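Local coordinates for protein terminal oxygenase component of carbazole 1,9a-dioxygenase (Nocardioides aromaticivorans, PDB 3GCF) that probably catalyses the angular dioxygenation of carbazole at a non-haem iron, using electrons that a ferredoxin delivers through a Rieske [2Fe-2S] cluster, at residues A[69-74]-A[103-108]; A[171-176]-A[340-345]; A[286-291]-A[298-303]. All coordinates share one frame; numbering follows the deposited sequence.

Interaction 1 (A[69-74]-A[103-108]); sequences KAIADG and YDLDDG
The carboxylate of Asp106 is met tip to tip by the ammonium group of Lys69, which approaches nearly along the C-O bond of the acceptor oxygen and not over a face; Lys69 NZ to Asp106 OD1 is 3.1 Å, a salt bridge on the solvent side. The other flat group, the Tyr103 ring, is not itself in close contact; Tyr103 CB is its atom nearest Ile71, 4.1 Å from Ile71 CD1, while the hydroxyl bonds to the backbone N of Ala76 and the side chain packs on the cluster ligand Cys75. Between these ends Leu105 fills the middle with both methyls. CD1 rests beside the aliphatic part of Lys69, 3.8 Å from Lys69 CG, and CD2 lies 3.9 Å from Ile71 CG2. Ile71 holds CG1 anti to its backbone N (chi1 -176°), which carries CD1 across Leu105 towards Tyr103 and to 4.3 Å from Gly108 CA. One water lies between the backbones, 2.7 Å from Leu105 O, with a weaker contact to Ala70 O. The turn after Tyr103 is shaped by Asp104, whose OD1 accepts from Asp106 N at 2.7 Å in an Asx turn; Gly108, at positive phi, follows it. Strand 67-72 belongs to the larger antiparallel sheet of the Rieske domain, and residues 103-108 form the hairpin turn between strands 101-104 and 110-113 of the small three-stranded sheet. The contact thus seats the small sheet, whose loop supplies two of the cluster ligands, against the larger one, an architecture characteristic of Rieske [2Fe-2S] domains.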
loop_
_atom_site.group_PDB
_atom_site.type_symbol
_atom_site.label_atom_id
_atom_site.label_comp_id
_atom_site.label_asym_id
_atom_site.label_seq_id
_atom_site.Cartn_x
_atom_site.Cartn_y
_atom_site.Cartn_z
ATOM N N LYS A 69 9.833 -20.080 26.094
ATOM C CA LYS A 69 8.421 -19.901 26.396
ATOM C C LYS A 69 7.751 -19.152 25.252
ATOM O O LYS A 69 8.381 -18.335 24.585
ATOM C CB LYS A 69 8.253 -19.093 27.691
ATOM C CG LYS A 69 9.111 -19.561 28.869
ATOM C CD LYS A 69 8.818 -21.001 29.273
ATOM C CE LYS A 69 7.365 -21.184 29.682
ATOM N NZ LYS A 69 7.069 -22.598 30.061
ATOM N N ALA A 70 6.473 -19.436 25.027
ATOM C CA ALA A 70 5.719 -18.764 23.981
ATOM C C ALA A 70 4.442 -18.175 24.569
ATOM O O ALA A 70 3.629 -18.890 25.165
ATOM C CB ALA A 70 5.377 -19.738 22.855
ATOM N N ILE A 71 4.268 -16.869 24.397
ATOM C CA ILE A 71 3.090 -16.184 24.908
ATOM C C ILE A 71 2.536 -15.260 23.823
ATOM O O ILE A 71 3.271 -14.820 22.943
ATOM C CB ILE A 71 3.441 -15.367 26.188
ATOM C CG1 ILE A 71 2.177 -14.741 26.778
ATOM C CG2 ILE A 71 4.466 -14.278 25.862
ATOM C CD1 ILE A 71 2.324 -14.352 28.247
ATOM N N ALA A 72 1.239 -14.984 23.874
ATOM C CA ALA A 72 0.624 -14.117 22.882
ATOM C C ALA A 72 1.295 -12.743 22.919
ATOM O O ALA A 72 1.492 -12.163 23.995
ATOM C CB ALA A 72 -0.868 -13.987 23.154
ATOM N N ASP A 73 1.654 -12.236 21.743
ATOM C CA ASP A 73 2.309 -10.938 21.634
ATOM C C ASP A 73 1.262 -9.826 21.548
ATOM O O ASP A 73 1.190 -9.082 20.567
ATOM C CB ASP A 73 3.217 -10.924 20.400
ATOM C CG ASP A 73 4.085 -9.689 20.327
ATOM O OD1 ASP A 73 4.282 -9.024 21.367
ATOM O OD2 ASP A 73 4.590 -9.388 19.228
ATOM N N GLY A 74 0.449 -9.736 22.597
ATOM C CA GLY A 74 -0.606 -8.744 22.670
ATOM C C GLY A 74 -1.063 -8.626 24.111
ATOM O O GLY A 74 -1.466 -9.611 24.729
ATOM N N TYR A 103 2.849 -10.541 33.168
ATOM C CA TYR A 103 2.287 -11.877 33.051
ATOM C C TYR A 103 3.244 -13.016 33.362
ATOM O O TYR A 103 4.452 -12.925 33.118
ATOM C CB TYR A 103 1.737 -12.088 31.639
ATOM C CG TYR A 103 0.787 -11.011 31.168
ATOM C CD1 TYR A 103 1.266 -9.776 30.728
ATOM C CD2 TYR A 103 -0.591 -11.224 31.165
ATOM C CE1 TYR A 103 0.396 -8.779 30.295
ATOM C CE2 TYR A 103 -1.471 -10.230 30.734
ATOM C CZ TYR A 103 -0.967 -9.012 30.300
ATOM O OH TYR A 103 -1.825 -8.037 29.857
ATOM N N ASP A 104 2.673 -14.095 33.890
ATOM C CA ASP A 104 3.409 -15.310 34.229
ATOM C C ASP A 104 3.504 -16.103 32.925
ATOM O O ASP A 104 2.485 -16.446 32.328
ATOM C CB ASP A 104 2.617 -16.112 35.269
ATOM C CG ASP A 104 3.325 -17.381 35.701
ATOM O OD1 ASP A 104 3.731 -18.180 34.827
ATOM O OD2 ASP A 104 3.464 -17.587 36.926
ATOM N N LEU A 105 4.717 -16.392 32.476
ATOM C CA LEU A 105 4.875 -17.127 31.225
ATOM C C LEU A 105 4.318 -18.548 31.252
ATOM O O LEU A 105 3.904 -19.065 30.221
ATOM C CB LEU A 105 6.348 -17.163 30.814
ATOM C CG LEU A 105 6.977 -15.824 30.420
ATOM C CD1 LEU A 105 8.436 -16.050 30.057
ATOM C CD2 LEU A 105 6.224 -15.215 29.242
ATOM N N ASP A 106 4.289 -19.179 32.422
ATOM C CA ASP A 106 3.793 -20.548 32.504
ATOM C C ASP A 106 2.301 -20.712 32.265
ATOM O O ASP A 106 1.876 -21.722 31.712
ATOM C CB ASP A 106 4.155 -21.181 33.851
ATOM C CG ASP A 106 5.642 -21.428 33.995
ATOM O OD1 ASP A 106 6.287 -21.765 32.978
ATOM O OD2 ASP A 106 6.166 -21.302 35.125
ATOM N N ASP A 107 1.502 -19.729 32.668
ATOM C CA ASP A 107 0.057 -19.837 32.485
ATOM C C ASP A 107 -0.582 -18.598 31.865
ATOM O O ASP A 107 -1.797 -18.540 31.707
ATOM C CB ASP A 107 -0.628 -20.146 33.825
ATOM C CG ASP A 107 -0.384 -19.066 34.865
ATOM O OD1 ASP A 107 -0.022 -17.937 34.475
ATOM O OD2 ASP A 107 -0.565 -19.338 36.071
ATOM N N GLY A 108 0.232 -17.602 31.536
ATOM C CA GLY A 108 -0.290 -16.394 30.916
ATOM C C GLY A 108 -1.140 -15.476 31.777
ATOM O O GLY A 108 -1.684 -14.479 31.283
HETATM O O HOH W 1 4.911 -19.066 27.679
#

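Interaction 2 (A[171-176]-A[340-345]); sequences RTVQSN and AREAQQ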
loop_
_atom_site.group_PDB
_atom_site.type_symbol
_atom_site.label_atom_id
_atom_site.label_comp_id
_atom_site.label_asym_id
_atom_site.label_seq_id
_atom_site.Cartn_x
_atom_site.Cartn_y
_atom_site.Cartn_z
ATOM N N ARG A 171 13.138 -17.808 6.444
ATOM C CA ARG A 171 12.973 -16.514 5.806
ATOM C C ARG A 171 11.499 -16.375 5.461
ATOM O O ARG A 171 10.766 -17.367 5.407
ATOM C CB ARG A 171 13.819 -16.428 4.528
ATOM C CG ARG A 171 13.180 -17.105 3.314
ATOM C CD ARG A 171 14.099 -17.096 2.098
ATOM N NE ARG A 171 14.993 -18.248 2.066
ATOM C CZ ARG A 171 15.935 -18.433 1.146
ATOM N NH1 ARG A 171 16.108 -17.534 0.187
ATOM N NH2 ARG A 171 16.696 -19.522 1.173
ATOM N N THR A 172 11.076 -15.141 5.227
ATOM C CA THR A 172 9.698 -14.828 4.875
ATOM C C THR A 172 9.534 -14.865 3.358
ATOM O O THR A 172 10.406 -14.399 2.636
ATOM C CB THR A 172 9.332 -13.419 5.390
ATOM O OG1 THR A 172 9.457 -13.393 6.819
ATOM C CG2 THR A 172 7.905 -13.041 4.992
ATOM N N VAL A 173 8.423 -15.430 2.885
ATOM C CA VAL A 173 8.125 -15.515 1.454
ATOM C C VAL A 173 6.750 -14.889 1.232
ATOM O O VAL A 173 5.815 -15.143 1.993
ATOM C CB VAL A 173 8.091 -16.983 0.957
ATOM C CG1 VAL A 173 7.733 -17.025 -0.529
ATOM C CG2 VAL A 173 9.446 -17.641 1.185
ATOM N N GLN A 174 6.630 -14.064 0.194
ATOM C CA GLN A 174 5.373 -13.383 -0.079
ATOM C C GLN A 174 4.379 -14.181 -0.925
ATOM O O GLN A 174 4.057 -13.792 -2.045
ATOM C CB GLN A 174 5.639 -12.032 -0.754
ATOM C CG GLN A 174 6.638 -11.119 -0.030
ATOM C CD GLN A 174 6.196 -10.736 1.382
ATOM O OE1 GLN A 174 5.050 -10.356 1.602
ATOM N NE2 GLN A 174 7.116 -10.822 2.337
ATOM N N SER A 175 3.900 -15.298 -0.394
ATOM C CA SER A 175 2.906 -16.103 -1.090
ATOM C C SER A 175 2.194 -16.923 -0.041
ATOM O O SER A 175 2.710 -17.115 1.063
ATOM C CB SER A 175 3.553 -17.053 -2.117
ATOM O OG SER A 175 3.810 -18.344 -1.569
ATOM N N ASN A 176 1.003 -17.398 -0.383
ATOM C CA ASN A 176 0.247 -18.241 0.528
ATOM C C ASN A 176 1.143 -19.449 0.791
ATOM O O ASN A 176 1.941 -19.826 -0.070
ATOM C CB ASN A 176 -1.053 -18.693 -0.134
ATOM C CG ASN A 176 -1.884 -19.574 0.769
ATOM O OD1 ASN A 176 -1.953 -20.788 0.573
ATOM N ND2 ASN A 176 -2.532 -18.966 1.759
ATOM N N ALA A 340 9.538 -17.873 -7.451
ATOM C CA ALA A 340 8.687 -18.791 -8.196
ATOM C C ALA A 340 7.348 -18.893 -7.476
ATOM O O ALA A 340 6.291 -18.888 -8.102
ATOM C CB ALA A 340 9.339 -20.170 -8.292
ATOM N N ARG A 341 7.395 -18.993 -6.152
ATOM C CA ARG A 341 6.174 -19.078 -5.363
ATOM C C ARG A 341 5.388 -17.776 -5.479
ATOM O O ARG A 341 4.186 -17.782 -5.745
ATOM C CB ARG A 341 6.509 -19.336 -3.889
ATOM C CG ARG A 341 7.137 -20.695 -3.620
ATOM C CD ARG A 341 7.664 -20.810 -2.199
ATOM N NE ARG A 341 8.583 -21.939 -2.076
ATOM C CZ ARG A 341 9.327 -22.198 -1.006
ATOM N NH1 ARG A 341 9.268 -21.415 0.062
ATOM N NH2 ARG A 341 10.162 -23.228 -1.021
ATOM N N GLU A 342 6.082 -16.660 -5.287
ATOM C CA GLU A 342 5.454 -15.343 -5.340
ATOM C C GLU A 342 4.848 -15.015 -6.700
ATOM O O GLU A 342 3.899 -14.235 -6.792
ATOM C CB GLU A 342 6.476 -14.277 -4.931
ATOM C CG GLU A 342 7.125 -14.601 -3.590
ATOM C CD GLU A 342 8.212 -13.626 -3.182
ATOM O OE1 GLU A 342 8.872 -13.041 -4.068
ATOM O OE2 GLU A 342 8.422 -13.462 -1.962
ATOM N N ALA A 343 5.390 -15.610 -7.757
ATOM C CA ALA A 343 4.873 -15.363 -9.097
ATOM C C ALA A 343 3.494 -16.005 -9.259
ATOM O O ALA A 343 2.764 -15.700 -10.203
ATOM C CB ALA A 343 5.843 -15.927 -10.137
ATOM N N GLN A 344 3.142 -16.886 -8.323
ATOM C CA GLN A 344 1.862 -17.597 -8.350
ATOM C C GLN A 344 0.813 -16.967 -7.439
ATOM O O GLN A 344 -0.375 -17.262 -7.562
ATOM C CB GLN A 344 2.056 -19.057 -7.901
ATOM C CG GLN A 344 2.993 -19.890 -8.763
ATOM C CD GLN A 344 3.291 -21.261 -8.156
ATOM O OE1 GLN A 344 2.402 -22.098 -8.001
ATOM N NE2 GLN A 344 4.550 -21.489 -7.807
ATOM N N GLN A 345 1.256 -16.113 -6.523
ATOM C CA GLN A 345 0.366 -15.487 -5.548
ATOM C C GLN A 345 -0.881 -14.807 -6.115
ATOM O O GLN A 345 -1.987 -15.037 -5.625
ATOM C CB GLN A 345 1.160 -14.499 -4.685
ATOM C CG GLN A 345 0.363 -13.844 -3.552
ATOM C CD GLN A 345 -0.401 -14.846 -2.705
ATOM O OE1 GLN A 345 0.061 -15.965 -2.472
ATOM N NE2 GLN A 345 -1.574 -14.442 -2.226
#
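Gln345 starts with CG anti to its backbone N (chi1 -176°) and then bends at chi2 (50°), so that OE1 swings across to the chain leaving strand 164-173 and accepts from Asn176 N at 2.7 Å. Glu342, one turn earlier on helix 335-350, runs extended beyond CG and takes Gln174 N on OE2 at 2.9 Å in a nearly straight bond (160°). That donor meets the carboxylate on its anti side, close to its plane, whereas Asn176 N lies above the carbonyl plane of Gln345. Between the two grips Ser175 lies against the helix, its OG 3.7 Å from Arg341 CB and also bonded to Asn176 O. Gln174 is the centre of an inverse gamma turn, and Asn176 is the N-cap of helix 177-184. On the strand side Val173 presents both methyls: CG1 stands 4.0 Å from Glu342 CG, and CG2 stands 3.9 Å from Arg341 NH1. The Arg341 guanidinium has its main partner in Asn183 and lies near the iron ligand Asp337, while the helix also faces a neighbouring subunit. Two backbone N-H groups at the strand exit are thus satisfied by helix side chains, one through a neutral amide oxygen and the other through a carboxylate, whose charge probably strengthens its bond; strand end and iron-site helix are joined by two directed hydrogen bonds as well as by packing.

Interaction 3 (A[286-291]-A[298-303]); sequences QYEFYV and HEYFQV
Phe289 and Phe301 face each other as a hydrogen-bonded antiparallel pair, and their rings lean past each other. The Phe289 ring leans obliquely past the base of its partner, CD1 lying 3.8 Å from Phe301 CB, and its far edge reaches diagonally to Val303, with CE1 4.2 Å from CG2. The Phe301 ring slants the other way: its CD1 side rests against Phe289 CB, and CE1 ends 4.0 Å from Val291 CG2. Each ring therefore occupies the notch between its partner and a valine of the facing strand. Tyr287, Phe289 and Val291 each bond both ways with Val303, Phe301 and Glu299 in an antiparallel ladder.

On the opposite face the CD2-CE2 edge of Tyr290 points at the gap between His298 and Tyr300, CD2 nearer His298 and CE2 nearer Tyr300. His298 CD2 comes 3.8 Å from Tyr290 CB, while the rings of Tyr290 and Tyr300 are nearly parallel (12°) but slid apart, their centroids 5.9 Å from each other. Tyr300 turns CG anti to its backbone N (chi1 173°), which sends the hydroxyl over to Glu288. The Glu288 carboxylate stands almost perpendicular to the Tyr300 ring (83°) and is gripped by three donors. Tyr300 OH meets OE2 at 2.6 Å from above the carboxylate plane, Gln286 NE2 meets the same oxygen at 2.9 Å from the opposite face, and Tyr290 OH reaches the anti lone pair of OE1 at 2.6 Å. These bonds satisfy a buried acid and should fix its rotation.

The hairpin lies inside its antiparallel sheet, between the edge strand 164-173, beside 298-303, and strand 273-277, beside 286-291. Pro37 of strand 34-40 covers the phenylalanine face; over the tyrosine face lies Arg341 of helix 335-350, making a cation-pi contact with Tyr300.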
loop_
_atom_site.group_PDB
_atom_site.type_symbol
_atom_site.label_atom_id
_atom_site.label_comp_id
_atom_site.label_asym_id
_atom_site.label_seq_id
_atom_site.Cartn_x
_atom_site.Cartn_y
_atom_site.Cartn_z
ATOM N N GLN A 286 17.207 -32.930 3.249
ATOM C CA GLN A 286 16.658 -31.582 3.375
ATOM C C GLN A 286 15.182 -31.566 3.742
ATOM O O GLN A 286 14.361 -32.214 3.100
ATOM C CB GLN A 286 16.858 -30.787 2.077
ATOM C CG GLN A 286 16.422 -29.316 2.181
ATOM C CD GLN A 286 17.006 -28.440 1.072
ATOM O OE1 GLN A 286 18.179 -28.575 0.714
ATOM N NE2 GLN A 286 16.195 -27.524 0.543
ATOM N N TYR A 287 14.853 -30.811 4.783
ATOM C CA TYR A 287 13.477 -30.687 5.238
ATOM C C TYR A 287 13.037 -29.252 4.995
ATOM O O TYR A 287 13.843 -28.324 5.084
ATOM C CB TYR A 287 13.379 -30.999 6.736
ATOM C CG TYR A 287 13.712 -32.431 7.102
ATOM C CD1 TYR A 287 12.789 -33.460 6.894
ATOM C CD2 TYR A 287 14.955 -32.760 7.647
ATOM C CE1 TYR A 287 13.098 -34.792 7.224
ATOM C CE2 TYR A 287 15.275 -34.086 7.980
ATOM C CZ TYR A 287 14.343 -35.093 7.766
ATOM O OH TYR A 287 14.659 -36.396 8.090
ATOM N N GLU A 288 11.761 -29.066 4.681
ATOM C CA GLU A 288 11.241 -27.732 4.452
ATOM C C GLU A 288 9.879 -27.577 5.099
ATOM O O GLU A 288 9.045 -28.487 5.047
ATOM C CB GLU A 288 11.133 -27.436 2.950
ATOM C CG GLU A 288 12.436 -27.619 2.176
ATOM C CD GLU A 288 12.426 -26.925 0.824
ATOM O OE1 GLU A 288 11.343 -26.800 0.209
ATOM O OE2 GLU A 288 13.512 -26.512 0.369
ATOM N N PHE A 289 9.672 -26.425 5.732
ATOM C CA PHE A 289 8.400 -26.109 6.374
ATOM C C PHE A 289 7.910 -24.821 5.721
ATOM O O PHE A 289 8.715 -23.995 5.282
ATOM C CB PHE A 289 8.572 -25.879 7.878
ATOM C CG PHE A 289 9.132 -27.061 8.622
ATOM C CD1 PHE A 289 10.478 -27.398 8.517
ATOM C CD2 PHE A 289 8.318 -27.820 9.456
ATOM C CE1 PHE A 289 11.004 -28.472 9.238
ATOM C CE2 PHE A 289 8.836 -28.895 10.181
ATOM C CZ PHE A 289 10.179 -29.220 10.073
ATOM N N TYR A 290 6.596 -24.653 5.655
ATOM C CA TYR A 290 6.016 -23.468 5.040
ATOM C C TYR A 290 4.901 -22.983 5.957
ATOM O O TYR A 290 3.724 -23.098 5.639
ATOM C CB TYR A 290 5.471 -23.823 3.651
ATOM C CG TYR A 290 6.378 -24.751 2.849
ATOM C CD1 TYR A 290 6.353 -26.128 3.056
ATOM C CD2 TYR A 290 7.262 -24.248 1.889
ATOM C CE1 TYR A 290 7.181 -26.991 2.327
ATOM C CE2 TYR A 290 8.099 -25.098 1.153
ATOM C CZ TYR A 290 8.049 -26.472 1.378
ATOM O OH TYR A 290 8.849 -27.328 0.646
ATOM N N VAL A 291 5.291 -22.441 7.103
ATOM C CA VAL A 291 4.341 -21.978 8.102
ATOM C C VAL A 291 3.651 -20.684 7.706
ATOM O O VAL A 291 4.298 -19.671 7.457
ATOM C CB VAL A 291 5.038 -21.794 9.467
ATOM C CG1 VAL A 291 3.998 -21.593 10.571
ATOM C CG2 VAL A 291 5.910 -23.012 9.766
ATOM N N HIS A 298 4.256 -16.645 4.118
ATOM C CA HIS A 298 4.638 -17.801 4.916
ATOM C C HIS A 298 6.107 -17.753 5.277
ATOM O O HIS A 298 6.887 -17.026 4.659
ATOM C CB HIS A 298 4.301 -19.136 4.218
ATOM C CG HIS A 298 5.119 -19.431 2.999
ATOM N ND1 HIS A 298 4.787 -18.964 1.745
ATOM C CD2 HIS A 298 6.216 -20.208 2.830
ATOM C CE1 HIS A 298 5.639 -19.445 0.855
ATOM N NE2 HIS A 298 6.516 -20.203 1.487
ATOM N N GLU A 299 6.471 -18.513 6.305
ATOM C CA GLU A 299 7.853 -18.569 6.750
ATOM C C GLU A 299 8.426 -19.869 6.213
ATOM O O GLU A 299 7.958 -20.962 6.550
ATOM C CB GLU A 299 7.939 -18.549 8.275
ATOM C CG GLU A 299 9.362 -18.400 8.800
ATOM C CD GLU A 299 9.922 -16.991 8.617
ATOM O OE1 GLU A 299 9.227 -16.131 8.036
ATOM O OE2 GLU A 299 11.063 -16.743 9.063
ATOM N N TYR A 300 9.438 -19.734 5.368
ATOM C CA TYR A 300 10.089 -20.866 4.732
ATOM C C TYR A 300 11.297 -21.323 5.548
ATOM O O TYR A 300 12.266 -20.585 5.691
ATOM C CB TYR A 300 10.494 -20.434 3.318
ATOM C CG TYR A 300 11.338 -21.390 2.501
ATOM C CD1 TYR A 300 11.101 -22.767 2.508
ATOM C CD2 TYR A 300 12.340 -20.898 1.658
ATOM C CE1 TYR A 300 11.846 -23.629 1.690
ATOM C CE2 TYR A 300 13.083 -21.741 0.841
ATOM C CZ TYR A 300 12.835 -23.103 0.857
ATOM O OH TYR A 300 13.582 -23.922 0.039
ATOM N N PHE A 301 11.215 -22.531 6.105
ATOM C CA PHE A 301 12.313 -23.103 6.886
ATOM C C PHE A 301 13.025 -24.139 6.022
ATOM O O PHE A 301 12.381 -24.940 5.349
ATOM C CB PHE A 301 11.811 -23.838 8.143
ATOM C CG PHE A 301 11.300 -22.939 9.243
ATOM C CD1 PHE A 301 10.089 -22.264 9.114
ATOM C CD2 PHE A 301 12.010 -22.817 10.438
ATOM C CE1 PHE A 301 9.586 -21.483 10.161
ATOM C CE2 PHE A 301 11.519 -22.035 11.499
ATOM C CZ PHE A 301 10.301 -21.367 11.359
ATOM N N GLN A 302 14.351 -24.123 6.046
ATOM C CA GLN A 302 15.139 -25.098 5.315
ATOM C C GLN A 302 16.040 -25.704 6.377
ATOM O O GLN A 302 16.812 -24.985 6.999
ATOM C CB GLN A 302 15.994 -24.426 4.246
ATOM C CG GLN A 302 15.217 -23.834 3.097
ATOM C CD GLN A 302 16.046 -22.848 2.318
ATOM O OE1 GLN A 302 16.347 -21.759 2.803
ATOM N NE2 GLN A 302 16.435 -23.224 1.107
ATOM N N VAL A 303 15.941 -27.013 6.590
ATOM C CA VAL A 303 16.752 -27.671 7.611
ATOM C C VAL A 303 17.482 -28.874 7.042
ATOM O O VAL A 303 16.869 -29.784 6.479
ATOM C CB VAL A 303 15.883 -28.140 8.803
ATOM C CG1 VAL A 303 16.775 -28.540 9.975
ATOM C CG2 VAL A 303 14.926 -27.035 9.220
#

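In the fold
Interaction 1 stands apart in the Rieske domain, its centre 25 Å from that of interaction 3 and 31 Å from that of interaction 2; the Tyr103 side chain is about 5 Å from the [2Fe-2S] cluster. Interactions 2 and 3 share one sheet of the catalytic domain and touch, with a probable hydrogen bond from Tyr300 N to Arg171 O (2.7 Å). Arg341 and Tyr300 each come about 6 Å from the iron bound by His189, His193 and Asp337. Gln344 in interaction 2 bonds to Arg78, a cluster-pocket residue of a neighbouring subunit, consistent with electron transfer between subunits as in related Rieske oxygenases.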